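Local coordinates for putative permease protein, ABC transporter (Porphyromonas gingivalis, PDB 3IS6) that probably takes part in transport across the cell membrane, this piece being the MacB-like periplasmic core domain of a putative ABC transporter permease, at residues R6-H11 against D148-S153; T58-Y63 against I181-L186; G126-P131 against A139-G144; C15-H20 against Y221-F226. One frame throughout, in Å; residues are numbered along the deposited sequence.

In the fold
Contacts 2, 3 and 4 lie on one mixed, curled beta sheet, and contact 1 joins two loops beside it. Strand 181-186 pairs with strand 54-70 in contact 2 and also with strand 14-23, which pairs in turn with 218-225 in contact 4, so the centres of these two are only about 11 Å apart. Contact 3 sits on the opposite side of the chain's centre, about 35 Å from contact 4 between centres. Along the chain contact 3, a local hairpin, is nested inside the loops closed by the other three, which join distant pieces of sequence; contact 1 crosses contacts 2 and 4. The long strand 54-70 pairs with both 181-186 and 128-131, linking contacts 2 and 3.

Contact 1 (R6-H11 against D148-S153); sequences RDFPHH and DLPHNS
Residues 6-9 and 148-151 run extended, polyproline-II-like, with no regular strand pairing, and the two segments come together where the CA atoms of Arg6 and Pro150 are 6.6 Å apart. This is a loop-to-loop contact of the MacB-like periplasmic core domain: 6-11 leads into strand 14-23 and closes with a type II beta turn from Phe8 to His11, while 148-153 follows strand 140-146. Pro150 is the knuckle between them, met by the ends of Arg6 and Phe8. The Arg6 side chain leaves the backbone with CG in the crowded position between N and the carbonyl carbon (chi1 41°), then bends at chi3, which carries the guanidinium across the proline at about a right angle. One face of that flat group lies on the ring, with Pro150 CD 3.4 Å from Arg6 NH1. Beside it, Phe8 crosses Pro150 obliquely and touches CG with its CE1 at 3.8 Å. The phenyl ring is held from elsewhere too, edge-to-face with Phe91 and in a cation-pi contact with Arg228. Leu149 and Ser153 add looser contacts to either side of the proline in sequence. Two backbone carbonyls share the guanidinium: NH2 gives a hydrogen bond to the O of Phe91, and NH1 turns to the loop 148-153. NH1 also makes a long, weak ion pair with Glu147. The bond from Arg6 NH1 to Asp148 O is itself weak, 3.3 Å and bent to 143° at the hydrogen, with that oxygen lying in the guanidinium plane, at its edge.

Contact 2 (T58-Y63 against I181-L186); sequences TRTTLY and IAYVRL
An antiparallel strand pairing in the middle of the MacB-like core joins 58-63 to 181-186. Thr58 with Tyr183 and Thr60 with Ile181 are hydrogen-bonded pairs, with Arg59 opposite Ala182 as the non-hydrogen-bonded pair between them. All four N-H...O bonds are short and fairly straight: Tyr183 N reaches Thr58 O at 2.9 Å, almost along the C=O axis, and Ile181 N reaches Thr60 O at 2.9 Å in the carbonyl plane. A CA-H...O contact from Arg59 CA to Ile181 O (3.3 Å) fills in between. On the face of Thr58, Thr60, Ile181 and Tyr183, Thr60 puts OG1 in the crowded position between its backbone N and carbonyl carbon (chi1 67°). There OG1 lies 3.8 Å from Tyr183 CE2, at the ring's edge. A water bridges the two hydroxyls, 2.8 Å from Thr60 OG1 and 2.8 Å from Tyr183 OH, tying the tyrosine tip back to the neighbouring strand. Thr58 OG1 and Arg59 NE both bind Glu84. Helix 86-90 packs on Thr58 and Thr60, strand 74-83 continues the sheet beside Thr61 and Tyr63, and strand 14-23 flanks 181-186 on its other edge.

Contact 3 (G126-P131 against A139-G144); sequences GKRLRP and AITIGG
Backbone hydrogen bonds come first in this beta hairpin, whose strands 128-131 and 140-146 run antiparallel. Leu129 and Ile140 form a hydrogen-bonded pair with two nearly straight bonds, Leu129 N to Ile140 O and Ile140 N to Leu129 O, each 2.8 Å. Beyond the non-hydrogen-bonded pair of Arg128 and Thr141 the register slips: Gly126 N binds Ile142 O at 3.0 Å, and Ile142 N returns a bond to Lys127 O at 2.9 Å. Two residues thus face one, and with Gly126 at phi 86° and psi -8°, backbone angles that suit glycine, this has the form of a G1 beta bulge. CA-H...O contacts, such as Arg128 CA to Ile140 O at 3.3 Å, lie between these bonds.

Apolar contact is thinner. On the buried face Leu129 CD1 lies against the CG1-CD1 end of Ile142, Leu129 CD1 to Ile142 CD1 4.1 Å, the two side chains crossing obliquely. The Ala139 methyl meets an aliphatic carbon, Ala139 CB to Arg128 CB 3.9 Å, and also packs on a polar atom, with CB 3.5 Å from Leu129 O.

Charge is handled outside the pair. Arg130 bends at chi3 and spreads over three partners, NE to Arg138 O, NH2 to Asp137 O and NH1 to Asp72, so two of the three are carbonyls of the connection just before Ala139. Arg128 forms a salt bridge with Glu71.

Val237 and Leu240 of the second subunit pack on Pro131 and Ile140; within the chain, strand 54-70 lies along 128-131 and strand 109-113 runs parallel beside 140-146.

Contact 4 (C15-H20 against Y221-F226); sequences CIVKTH and YSLTPF
Strands 15-20 and 221-225 pair antiparallel, their axes 4.4 Å apart at the closest approach, with Ile16-Thr224 and Lys18-Ser222 as the hydrogen-bonded pairs. Ile16 N to Thr224 O (2.9 Å) lies nearly along the C=O axis, whereas Ser222 N meets Lys18 O from 29° above the carbonyl plane. Val17, Thr19, Tyr221 and Leu223 share the buried face. Val17 is forked, CG2 touching Leu223 CD2 at 3.8 Å and CG1 leaning on Tyr221. Alongside the tyrosine, Thr19 OG1 lies 3.6 Å from Tyr221 CD1. The other face is mixed. Ile16 and Thr224 lie side by side, Ile16 CG1 against Thr224 CG2 at 3.7 Å, and the same methyl takes Lys18 CG before the bent lysine chain turns off to its salt bridge with Asp35. At the end of 221-226, Phe226 has CG anti to its backbone N (chi1 173°), which brings the ring across Ile16, with Phe226 CD1 to Ile16 CG2 3.6 Å. At the other end Ser222 OG sits in the plane of the His20 ring, at its edge. Strand 181-186 pairs along the other edge of 14-23, Tyr183 meeting Phe226 edge-to-face, while helix 196-206 packs on Tyr221 and Ser222 through Gln203 and Asp196.

Contact 1 (R6-H11 against D148-S153)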
loop_
_atom_site.group_PDB
_atom_site.type_symbol
_atom_site.label_atom_id
_atom_site.label_comp_id
_atom_site.label_asym_id
_atom_site.label_seq_id
_atom_site.Cartn_x
_atom_site.Cartn_y
_atom_site.Cartn_z
ATOM N N ARG A 6 17.094 -27.461 7.650
ATOM C CA ARG A 6 16.286 -28.129 6.695
ATOM C C ARG A 6 16.383 -27.572 5.305
ATOM O O ARG A 6 16.527 -26.403 5.112
ATOM C CB ARG A 6 14.830 -28.111 7.170
ATOM C CG ARG A 6 14.322 -26.837 7.782
ATOM C CD ARG A 6 12.808 -26.919 8.075
ATOM N NE ARG A 6 12.017 -25.957 7.316
ATOM C CZ ARG A 6 11.860 -24.698 7.682
ATOM N NH1 ARG A 6 12.450 -24.272 8.800
ATOM N NH2 ARG A 6 11.131 -23.875 6.934
ATOM N N ASP A 7 16.289 -28.455 4.340
ATOM C CA ASP A 7 15.958 -28.104 3.001
ATOM C C ASP A 7 14.473 -27.808 2.930
ATOM O O ASP A 7 13.707 -28.404 3.611
ATOM C CB ASP A 7 16.227 -29.243 2.070
ATOM C CG ASP A 7 17.649 -29.678 2.073
ATOM O OD1 ASP A 7 18.549 -28.854 2.112
ATOM O OD2 ASP A 7 17.843 -30.883 2.009
ATOM N N PHE A 8 14.102 -26.909 2.045
ATOM C CA PHE A 8 12.727 -26.650 1.741
ATOM C C PHE A 8 12.150 -27.875 1.008
ATOM O O PHE A 8 12.878 -28.639 0.447
ATOM C CB PHE A 8 12.629 -25.431 0.863
ATOM C CG PHE A 8 13.001 -24.150 1.540
ATOM C CD1 PHE A 8 12.569 -23.859 2.807
ATOM C CD2 PHE A 8 13.761 -23.221 0.891
ATOM C CE1 PHE A 8 12.894 -22.687 3.404
ATOM C CE2 PHE A 8 14.087 -22.060 1.485
ATOM C CZ PHE A 8 13.660 -21.793 2.742
ATOM N N PRO A 9 10.842 -28.045 1.014
ATOM C CA PRO A 9 10.244 -29.173 0.313
ATOM C C PRO A 9 10.495 -29.109 -1.185
ATOM O O PRO A 9 10.373 -28.084 -1.761
ATOM C CB PRO A 9 8.767 -28.978 0.594
ATOM C CG PRO A 9 8.725 -28.261 1.804
ATOM C CD PRO A 9 9.851 -27.358 1.833
ATOM N N HIS A 10 10.880 -30.213 -1.793
ATOM C CA HIS A 10 11.034 -30.265 -3.215
ATOM C C HIS A 10 11.947 -29.184 -3.755
ATOM O O HIS A 10 11.704 -28.645 -4.791
ATOM C CB HIS A 10 9.687 -30.194 -3.858
ATOM C CG HIS A 10 8.677 -31.051 -3.188
ATOM N ND1 HIS A 10 8.742 -32.419 -3.203
ATOM C CD2 HIS A 10 7.588 -30.736 -2.463
ATOM C CE1 HIS A 10 7.739 -32.911 -2.518
ATOM N NE2 HIS A 10 7.025 -31.911 -2.055
ATOM N N HIS A 11 13.016 -28.902 -3.035
ATOM C CA HIS A 11 13.847 -27.742 -3.299
ATOM C C HIS A 11 14.532 -27.777 -4.624
ATOM O O HIS A 11 14.843 -26.780 -5.198
ATOM C CB HIS A 11 14.819 -27.491 -2.182
ATOM C CG HIS A 11 15.957 -28.429 -2.169
ATOM N ND1 HIS A 11 15.872 -29.682 -1.625
ATOM C CD2 HIS A 11 17.213 -28.303 -2.634
ATOM C CE1 HIS A 11 17.030 -30.289 -1.758
ATOM N NE2 HIS A 11 17.857 -29.477 -2.372
ATOM N N ASP A 148 11.386 -20.991 13.126
ATOM C CA ASP A 148 12.259 -20.045 12.488
ATOM C C ASP A 148 12.630 -20.584 11.127
ATOM O O ASP A 148 12.847 -21.737 10.948
ATOM C CB ASP A 148 13.532 -19.840 13.271
ATOM C CG ASP A 148 13.331 -19.147 14.568
ATOM O OD1 ASP A 148 12.380 -18.404 14.757
ATOM O OD2 ASP A 148 14.163 -19.345 15.423
ATOM N N LEU A 149 12.679 -19.698 10.163
ATOM C CA LEU A 149 13.082 -20.049 8.844
ATOM C C LEU A 149 14.572 -20.394 8.860
ATOM O O LEU A 149 15.290 -19.950 9.688
ATOM C CB LEU A 149 12.813 -18.910 7.897
ATOM C CG LEU A 149 11.370 -18.565 7.627
ATOM C CD1 LEU A 149 11.246 -17.250 7.016
ATOM C CD2 LEU A 149 10.742 -19.568 6.771
ATOM N N PRO A 150 15.015 -21.182 7.919
ATOM C CA PRO A 150 16.403 -21.599 7.916
ATOM C C PRO A 150 17.353 -20.407 7.832
ATOM O O PRO A 150 17.081 -19.479 7.160
ATOM C CB PRO A 150 16.491 -22.418 6.650
ATOM C CG PRO A 150 15.182 -22.921 6.453
ATOM C CD PRO A 150 14.225 -21.955 6.973
ATOM N N HIS A 151 18.460 -20.487 8.546
ATOM C CA HIS A 151 19.507 -19.483 8.556
ATOM C C HIS A 151 20.347 -19.484 7.280
ATOM O O HIS A 151 20.267 -20.377 6.494
ATOM C CB HIS A 151 20.393 -19.652 9.783
ATOM N N ASN A 152 21.131 -18.443 7.087
ATOM C CA ASN A 152 21.989 -18.330 5.944
ATOM C C ASN A 152 21.199 -18.507 4.665
ATOM O O ASN A 152 21.631 -19.126 3.754
ATOM C CB ASN A 152 23.156 -19.293 6.018
ATOM C CG ASN A 152 24.110 -18.960 7.099
ATOM O OD1 ASN A 152 24.550 -19.804 7.793
ATOM N ND2 ASN A 152 24.412 -17.742 7.244
ATOM N N SER A 153 20.023 -17.930 4.649
ATOM C CA SER A 153 19.115 -18.037 3.545
ATOM C C SER A 153 18.560 -16.680 3.139
ATOM O O SER A 153 18.395 -15.832 3.946
ATOM C CB SER A 153 18.007 -19.014 3.916
ATOM O OG SER A 153 16.927 -18.921 3.069
#

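Contact 2 (T58-Y63 against I181-L186)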
loop_
_atom_site.group_PDB
_atom_site.type_symbol
_atom_site.label_atom_id
_atom_site.label_comp_id
_atom_site.label_asym_id
_atom_site.label_seq_id
_atom_site.Cartn_x
_atom_site.Cartn_y
_atom_site.Cartn_z
ATOM N N THR A 58 3.817 -18.828 -5.887
ATOM C CA THR A 58 3.493 -17.900 -4.832
ATOM C C THR A 58 4.375 -16.665 -4.892
ATOM O O THR A 58 5.383 -16.695 -5.507
ATOM C CB THR A 58 3.486 -18.576 -3.450
ATOM O OG1 THR A 58 2.733 -17.803 -2.540
ATOM C CG2 THR A 58 4.859 -18.775 -2.895
ATOM N N ARG A 59 3.958 -15.599 -4.239
ATOM C CA ARG A 59 4.632 -14.327 -4.267
ATOM C C ARG A 59 4.880 -13.770 -2.874
ATOM O O ARG A 59 4.102 -13.945 -2.009
ATOM C CB ARG A 59 3.842 -13.330 -5.096
ATOM C CG ARG A 59 2.471 -12.987 -4.559
ATOM C CD ARG A 59 1.629 -12.222 -5.524
ATOM N NE ARG A 59 0.216 -12.390 -5.266
ATOM C CZ ARG A 59 -0.754 -11.693 -5.818
ATOM N NH1 ARG A 59 -0.513 -10.744 -6.682
ATOM N NH2 ARG A 59 -1.991 -11.963 -5.495
ATOM N N THR A 60 5.997 -13.096 -2.705
ATOM C CA THR A 60 6.287 -12.341 -1.511
ATOM C C THR A 60 6.793 -10.936 -1.841
ATOM O O THR A 60 7.262 -10.695 -2.908
ATOM C CB THR A 60 7.329 -13.044 -0.625
ATOM O OG1 THR A 60 8.578 -13.056 -1.271
ATOM C CG2 THR A 60 6.944 -14.436 -0.336
ATOM N N THR A 61 6.650 -10.013 -0.911
ATOM C CA THR A 61 7.359 -8.759 -0.953
ATOM C C THR A 61 7.870 -8.352 0.429
ATOM O O THR A 61 7.145 -8.389 1.367
ATOM C CB THR A 61 6.554 -7.645 -1.649
ATOM O OG1 THR A 61 7.352 -6.480 -1.773
ATOM C CG2 THR A 61 5.333 -7.300 -0.902
ATOM N N LEU A 62 9.120 -7.961 0.514
ATOM C CA LEU A 62 9.718 -7.610 1.769
ATOM C C LEU A 62 9.396 -6.200 2.138
ATOM O O LEU A 62 9.621 -5.333 1.375
ATOM C CB LEU A 62 11.216 -7.727 1.674
ATOM C CG LEU A 62 12.009 -7.315 2.894
ATOM C CD1 LEU A 62 11.892 -8.295 3.969
ATOM C CD2 LEU A 62 13.421 -7.100 2.570
ATOM N N TYR A 63 8.782 -5.991 3.277
ATOM C CA TYR A 63 8.685 -4.673 3.820
ATOM C C TYR A 63 9.979 -4.121 4.368
ATOM O O TYR A 63 10.334 -3.025 4.086
ATOM C CB TYR A 63 7.581 -4.531 4.830
ATOM C CG TYR A 63 7.481 -3.127 5.323
ATOM C CD1 TYR A 63 6.842 -2.172 4.588
ATOM C CD2 TYR A 63 8.075 -2.747 6.510
ATOM C CE1 TYR A 63 6.775 -0.905 5.026
ATOM C CE2 TYR A 63 8.011 -1.493 6.949
ATOM C CZ TYR A 63 7.358 -0.567 6.207
ATOM O OH TYR A 63 7.290 0.710 6.651
ATOM N N ILE A 181 8.912 -11.188 -5.241
ATOM C CA ILE A 181 9.652 -12.332 -5.652
ATOM C C ILE A 181 8.641 -13.419 -5.930
ATOM O O ILE A 181 7.791 -13.681 -5.142
ATOM C CB ILE A 181 10.587 -12.827 -4.594
ATOM C CG1 ILE A 181 11.567 -11.754 -4.165
ATOM C CG2 ILE A 181 11.323 -13.985 -5.086
ATOM C CD1 ILE A 181 12.372 -12.141 -3.062
ATOM N N ALA A 182 8.753 -14.036 -7.077
ATOM C CA ALA A 182 7.822 -15.056 -7.451
ATOM C C ALA A 182 8.513 -16.392 -7.474
ATOM O O ALA A 182 9.430 -16.582 -8.197
ATOM C CB ALA A 182 7.276 -14.760 -8.764
ATOM N N TYR A 183 8.026 -17.297 -6.661
ATOM C CA TYR A 183 8.556 -18.612 -6.537
ATOM C C TYR A 183 7.632 -19.586 -7.228
ATOM O O TYR A 183 6.457 -19.540 -7.056
ATOM C CB TYR A 183 8.684 -19.002 -5.092
ATOM C CG TYR A 183 9.569 -18.124 -4.232
ATOM C CD1 TYR A 183 10.922 -18.309 -4.179
ATOM C CD2 TYR A 183 9.041 -17.106 -3.472
ATOM C CE1 TYR A 183 11.696 -17.542 -3.402
ATOM C CE2 TYR A 183 9.826 -16.324 -2.700
ATOM C CZ TYR A 183 11.150 -16.548 -2.658
ATOM O OH TYR A 183 11.922 -15.771 -1.878
ATOM N N VAL A 184 8.210 -20.456 -8.017
ATOM C CA VAL A 184 7.476 -21.420 -8.781
ATOM C C VAL A 184 8.001 -22.825 -8.567
ATOM O O VAL A 184 9.150 -23.067 -8.775
ATOM C CB VAL A 184 7.634 -21.099 -10.243
ATOM C CG1 VAL A 184 6.868 -21.997 -11.071
ATOM C CG2 VAL A 184 7.271 -19.732 -10.525
ATOM N N ARG A 185 7.152 -23.757 -8.191
ATOM C CA ARG A 185 7.549 -25.135 -8.121
ATOM C C ARG A 185 7.015 -25.923 -9.298
ATOM O O ARG A 185 5.847 -26.023 -9.481
ATOM C CB ARG A 185 7.074 -25.770 -6.837
ATOM C CG ARG A 185 7.551 -27.153 -6.615
ATOM C CD ARG A 185 6.574 -27.960 -5.859
ATOM N NE ARG A 185 6.491 -27.546 -4.492
ATOM C CZ ARG A 185 5.423 -27.697 -3.745
ATOM N NH1 ARG A 185 4.364 -28.303 -4.228
ATOM N NH2 ARG A 185 5.429 -27.266 -2.518
ATOM N N LEU A 186 7.919 -26.467 -10.084
ATOM C CA LEU A 186 7.593 -27.295 -11.218
ATOM C C LEU A 186 7.328 -28.760 -10.887
ATOM O O LEU A 186 7.871 -29.292 -9.968
ATOM C CB LEU A 186 8.701 -27.205 -12.249
ATOM C CG LEU A 186 9.163 -25.827 -12.615
ATOM C CD1 LEU A 186 10.376 -25.855 -13.397
ATOM C CD2 LEU A 186 8.116 -25.121 -13.320
HETATM O O HOH W 1 10.571 -14.333 0.177
#

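Contact 3 (G126-P131 against A139-G144)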
loop_
_atom_site.group_PDB
_atom_site.type_symbol
_atom_site.label_atom_id
_atom_site.label_comp_id
_atom_site.label_asym_id
_atom_site.label_seq_id
_atom_site.Cartn_x
_atom_site.Cartn_y
_atom_site.Cartn_z
ATOM N N GLY A 126 -2.342 -14.312 20.449
ATOM C CA GLY A 126 -3.452 -13.458 20.749
ATOM C C GLY A 126 -3.097 -12.068 21.205
ATOM O O GLY A 126 -3.928 -11.240 21.286
ATOM N N LYS A 127 -1.836 -11.807 21.453
ATOM C CA LYS A 127 -1.406 -10.475 21.823
ATOM C C LYS A 127 -1.435 -9.487 20.647
ATOM O O LYS A 127 -1.502 -9.855 19.509
ATOM C CB LYS A 127 -0.055 -10.527 22.491
ATOM C CG LYS A 127 -0.093 -11.050 23.880
ATOM C CD LYS A 127 1.268 -11.172 24.476
ATOM C CE LYS A 127 1.256 -11.010 25.968
ATOM N NZ LYS A 127 2.531 -11.219 26.586
ATOM N N ARG A 128 -1.393 -8.221 20.958
ATOM C CA ARG A 128 -1.573 -7.191 19.969
ATOM C C ARG A 128 -0.328 -6.312 19.747
ATOM O O ARG A 128 0.296 -5.901 20.680
ATOM C CB ARG A 128 -2.776 -6.335 20.317
ATOM C CG ARG A 128 -4.095 -7.069 20.284
ATOM C CD ARG A 128 -5.165 -6.355 21.085
ATOM N NE ARG A 128 -4.782 -6.200 22.481
ATOM C CZ ARG A 128 -5.622 -6.024 23.493
ATOM N NH1 ARG A 128 -6.921 -5.974 23.292
ATOM N NH2 ARG A 128 -5.155 -5.887 24.707
ATOM N N LEU A 129 -0.030 -6.067 18.487
ATOM C CA LEU A 129 1.123 -5.327 18.016
ATOM C C LEU A 129 0.696 -4.100 17.221
ATOM O O LEU A 129 -0.236 -4.155 16.495
ATOM C CB LEU A 129 1.944 -6.188 17.063
ATOM C CG LEU A 129 2.899 -7.245 17.543
ATOM C CD1 LEU A 129 3.440 -8.036 16.458
ATOM C CD2 LEU A 129 3.987 -6.611 18.243
ATOM N N ARG A 130 1.407 -3.005 17.346
ATOM C CA ARG A 130 1.232 -1.905 16.425
ATOM C C ARG A 130 2.527 -1.156 16.140
ATOM O O ARG A 130 3.450 -1.240 16.868
ATOM C CB ARG A 130 0.126 -0.989 16.872
ATOM C CG ARG A 130 0.454 -0.148 17.990
ATOM C CD ARG A 130 -0.659 0.817 18.256
ATOM N NE ARG A 130 -1.891 0.174 18.628
ATOM C CZ ARG A 130 -2.256 -0.014 19.871
ATOM N NH1 ARG A 130 -1.459 0.378 20.821
ATOM N NH2 ARG A 130 -3.392 -0.608 20.167
ATOM N N PRO A 131 2.570 -0.432 15.052
ATOM C CA PRO A 131 3.791 0.247 14.685
ATOM C C PRO A 131 4.111 1.228 15.758
ATOM O O PRO A 131 3.253 1.815 16.323
ATOM C CB PRO A 131 3.413 0.963 13.401
ATOM C CG PRO A 131 2.308 0.276 12.914
ATOM C CD PRO A 131 1.536 -0.191 14.054
ATOM N N ALA A 139 -4.767 -2.327 16.027
ATOM C CA ALA A 139 -3.641 -3.201 16.236
ATOM C C ALA A 139 -3.706 -4.483 15.437
ATOM O O ALA A 139 -4.733 -4.888 15.008
ATOM C CB ALA A 139 -3.504 -3.503 17.677
ATOM N N ILE A 140 -2.573 -5.117 15.280
ATOM C CA ILE A 140 -2.474 -6.390 14.642
ATOM C C ILE A 140 -2.423 -7.460 15.715
ATOM O O ILE A 140 -1.713 -7.325 16.658
ATOM C CB ILE A 140 -1.213 -6.475 13.820
ATOM C CG1 ILE A 140 -1.143 -5.327 12.834
ATOM C CG2 ILE A 140 -1.176 -7.720 13.083
ATOM C CD1 ILE A 140 0.250 -4.999 12.400
ATOM N N THR A 141 -3.188 -8.517 15.530
ATOM C CA THR A 141 -3.254 -9.621 16.448
ATOM C C THR A 141 -2.334 -10.738 16.046
ATOM O O THR A 141 -2.301 -11.105 14.919
ATOM C CB THR A 141 -4.643 -10.208 16.443
ATOM O OG1 THR A 141 -5.565 -9.245 16.910
ATOM C CG2 THR A 141 -4.707 -11.363 17.307
ATOM N N ILE A 142 -1.628 -11.326 16.977
ATOM C CA ILE A 142 -0.757 -12.427 16.638
ATOM C C ILE A 142 -1.537 -13.738 16.550
ATOM O O ILE A 142 -1.982 -14.262 17.516
ATOM C CB ILE A 142 0.359 -12.557 17.658
ATOM C CG1 ILE A 142 1.208 -11.305 17.664
ATOM C CG2 ILE A 142 1.184 -13.739 17.392
ATOM C CD1 ILE A 142 2.200 -11.308 18.663
ATOM N N GLY A 143 -1.712 -14.226 15.343
ATOM C CA GLY A 143 -2.458 -15.434 15.118
ATOM C C GLY A 143 -1.713 -16.747 15.084
ATOM O O GLY A 143 -2.307 -17.787 15.033
ATOM N N GLY A 144 -0.402 -16.686 15.039
ATOM C CA GLY A 144 0.408 -17.873 15.011
ATOM C C GLY A 144 1.854 -17.615 15.301
ATOM O O GLY A 144 2.293 -16.516 15.200
#

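Contact 4 (C15-H20 against Y221-F226)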
loop_
_atom_site.group_PDB
_atom_site.type_symbol
_atom_site.label_atom_id
_atom_site.label_comp_id
_atom_site.label_asym_id
_atom_site.label_seq_id
_atom_site.Cartn_x
_atom_site.Cartn_y
_atom_site.Cartn_z
ATOM N N CYS A 15 11.998 -22.710 -8.514
ATOM C CA CYS A 15 12.574 -21.672 -9.320
ATOM C C CYS A 15 12.058 -20.305 -8.872
ATOM O O CYS A 15 11.085 -20.222 -8.207
ATOM C CB CYS A 15 12.198 -21.863 -10.776
ATOM S SG CYS A 15 12.746 -23.358 -11.540
ATOM N N ILE A 16 12.743 -19.255 -9.269
ATOM C CA ILE A 16 12.255 -17.915 -9.157
ATOM C C ILE A 16 12.134 -17.347 -10.547
ATOM O O ILE A 16 12.732 -17.842 -11.461
ATOM C CB ILE A 16 13.120 -16.977 -8.287
ATOM C CG1 ILE A 16 14.520 -16.828 -8.822
ATOM C CG2 ILE A 16 13.169 -17.431 -6.880
ATOM C CD1 ILE A 16 15.181 -15.522 -8.454
ATOM N N VAL A 17 11.352 -16.299 -10.680
ATOM C CA VAL A 17 11.126 -15.693 -11.945
ATOM C C VAL A 17 12.025 -14.511 -12.102
ATOM O O VAL A 17 11.967 -13.597 -11.364
ATOM C CB VAL A 17 9.705 -15.199 -12.094
ATOM C CG1 VAL A 17 9.517 -14.634 -13.380
ATOM C CG2 VAL A 17 8.718 -16.271 -11.818
ATOM N N LYS A 18 12.841 -14.574 -13.125
ATOM C CA LYS A 18 13.754 -13.523 -13.489
ATOM C C LYS A 18 13.284 -12.807 -14.743
ATOM O O LYS A 18 12.495 -13.307 -15.481
ATOM C CB LYS A 18 15.168 -14.057 -13.706
ATOM C CG LYS A 18 15.720 -14.865 -12.591
ATOM C CD LYS A 18 16.899 -14.220 -11.991
ATOM C CE LYS A 18 17.755 -13.613 -13.014
ATOM N NZ LYS A 18 18.374 -12.441 -12.524
ATOM N N THR A 19 13.782 -11.609 -14.930
ATOM C CA THR A 19 13.430 -10.789 -16.045
ATOM C C THR A 19 14.694 -10.328 -16.723
ATOM O O THR A 19 15.591 -9.859 -16.064
ATOM C CB THR A 19 12.687 -9.558 -15.581
ATOM O OG1 THR A 19 11.653 -9.932 -14.682
ATOM C CG2 THR A 19 12.099 -8.822 -16.726
ATOM N N HIS A 20 14.733 -10.443 -18.041
ATOM C CA HIS A 20 15.864 -10.032 -18.851
ATOM C C HIS A 20 15.433 -9.170 -20.031
ATOM O O HIS A 20 14.364 -9.325 -20.546
ATOM C CB HIS A 20 16.567 -11.246 -19.403
ATOM C CG HIS A 20 17.044 -12.195 -18.370
ATOM N ND1 HIS A 20 18.148 -11.954 -17.599
ATOM C CD2 HIS A 20 16.578 -13.401 -17.995
ATOM C CE1 HIS A 20 18.331 -12.964 -16.779
ATOM N NE2 HIS A 20 17.393 -13.856 -17.002
ATOM N N TYR A 221 10.399 -12.814 -19.254
ATOM C CA TYR A 221 10.510 -13.588 -18.048
ATOM C C TYR A 221 11.093 -14.949 -18.305
ATOM O O TYR A 221 10.824 -15.552 -19.296
ATOM C CB TYR A 221 9.130 -13.780 -17.423
ATOM C CG TYR A 221 8.445 -12.500 -17.088
ATOM C CD1 TYR A 221 8.894 -11.699 -16.073
ATOM C CD2 TYR A 221 7.372 -12.078 -17.796
ATOM C CE1 TYR A 221 8.303 -10.527 -15.788
ATOM C CE2 TYR A 221 6.764 -10.921 -17.513
ATOM C CZ TYR A 221 7.231 -10.135 -16.511
ATOM O OH TYR A 221 6.608 -8.966 -16.242
ATOM N N SER A 222 11.876 -15.442 -17.382
ATOM C CA SER A 222 12.266 -16.819 -17.425
ATOM C C SER A 222 12.501 -17.390 -16.064
ATOM O O SER A 222 12.937 -16.704 -15.204
ATOM C CB SER A 222 13.493 -16.996 -18.285
ATOM O OG SER A 222 14.592 -16.370 -17.716
ATOM N N LEU A 223 12.212 -18.660 -15.902
ATOM C CA LEU A 223 12.441 -19.356 -14.674
ATOM C C LEU A 223 13.883 -19.777 -14.510
ATOM O O LEU A 223 14.477 -20.278 -15.424
ATOM C CB LEU A 223 11.573 -20.571 -14.608
ATOM C CG LEU A 223 10.101 -20.355 -14.833
ATOM C CD1 LEU A 223 9.432 -21.603 -14.733
ATOM C CD2 LEU A 223 9.527 -19.431 -13.853
ATOM N N THR A 224 14.418 -19.569 -13.323
ATOM C CA THR A 224 15.751 -19.981 -12.955
ATOM C C THR A 224 15.712 -20.723 -11.629
ATOM O O THR A 224 15.017 -20.338 -10.770
ATOM C CB THR A 224 16.676 -18.772 -12.852
ATOM O OG1 THR A 224 17.986 -19.151 -13.203
ATOM C CG2 THR A 224 16.744 -18.271 -11.469
ATOM N N PRO A 225 16.497 -21.766 -11.462
ATOM C CA PRO A 225 16.452 -22.560 -10.251
ATOM C C PRO A 225 16.793 -21.727 -9.041
ATOM O O PRO A 225 17.605 -20.872 -9.136
ATOM C CB PRO A 225 17.555 -23.574 -10.486
ATOM C CG PRO A 225 17.664 -23.667 -11.872
ATOM C CD PRO A 225 17.487 -22.311 -12.382
ATOM N N PHE A 226 16.146 -21.972 -7.925
ATOM C CA PHE A 226 16.316 -21.121 -6.777
ATOM C C PHE A 226 17.401 -21.642 -5.888
ATOM O O PHE A 226 17.295 -22.704 -5.391
ATOM C CB PHE A 226 14.998 -21.036 -6.012
ATOM C CG PHE A 226 15.077 -20.314 -4.710
ATOM C CD1 PHE A 226 15.548 -19.041 -4.634
ATOM C CD2 PHE A 226 14.646 -20.912 -3.560
ATOM C CE1 PHE A 226 15.615 -18.402 -3.426
ATOM C CE2 PHE A 226 14.708 -20.281 -2.382
ATOM C CZ PHE A 226 15.188 -19.031 -2.306
#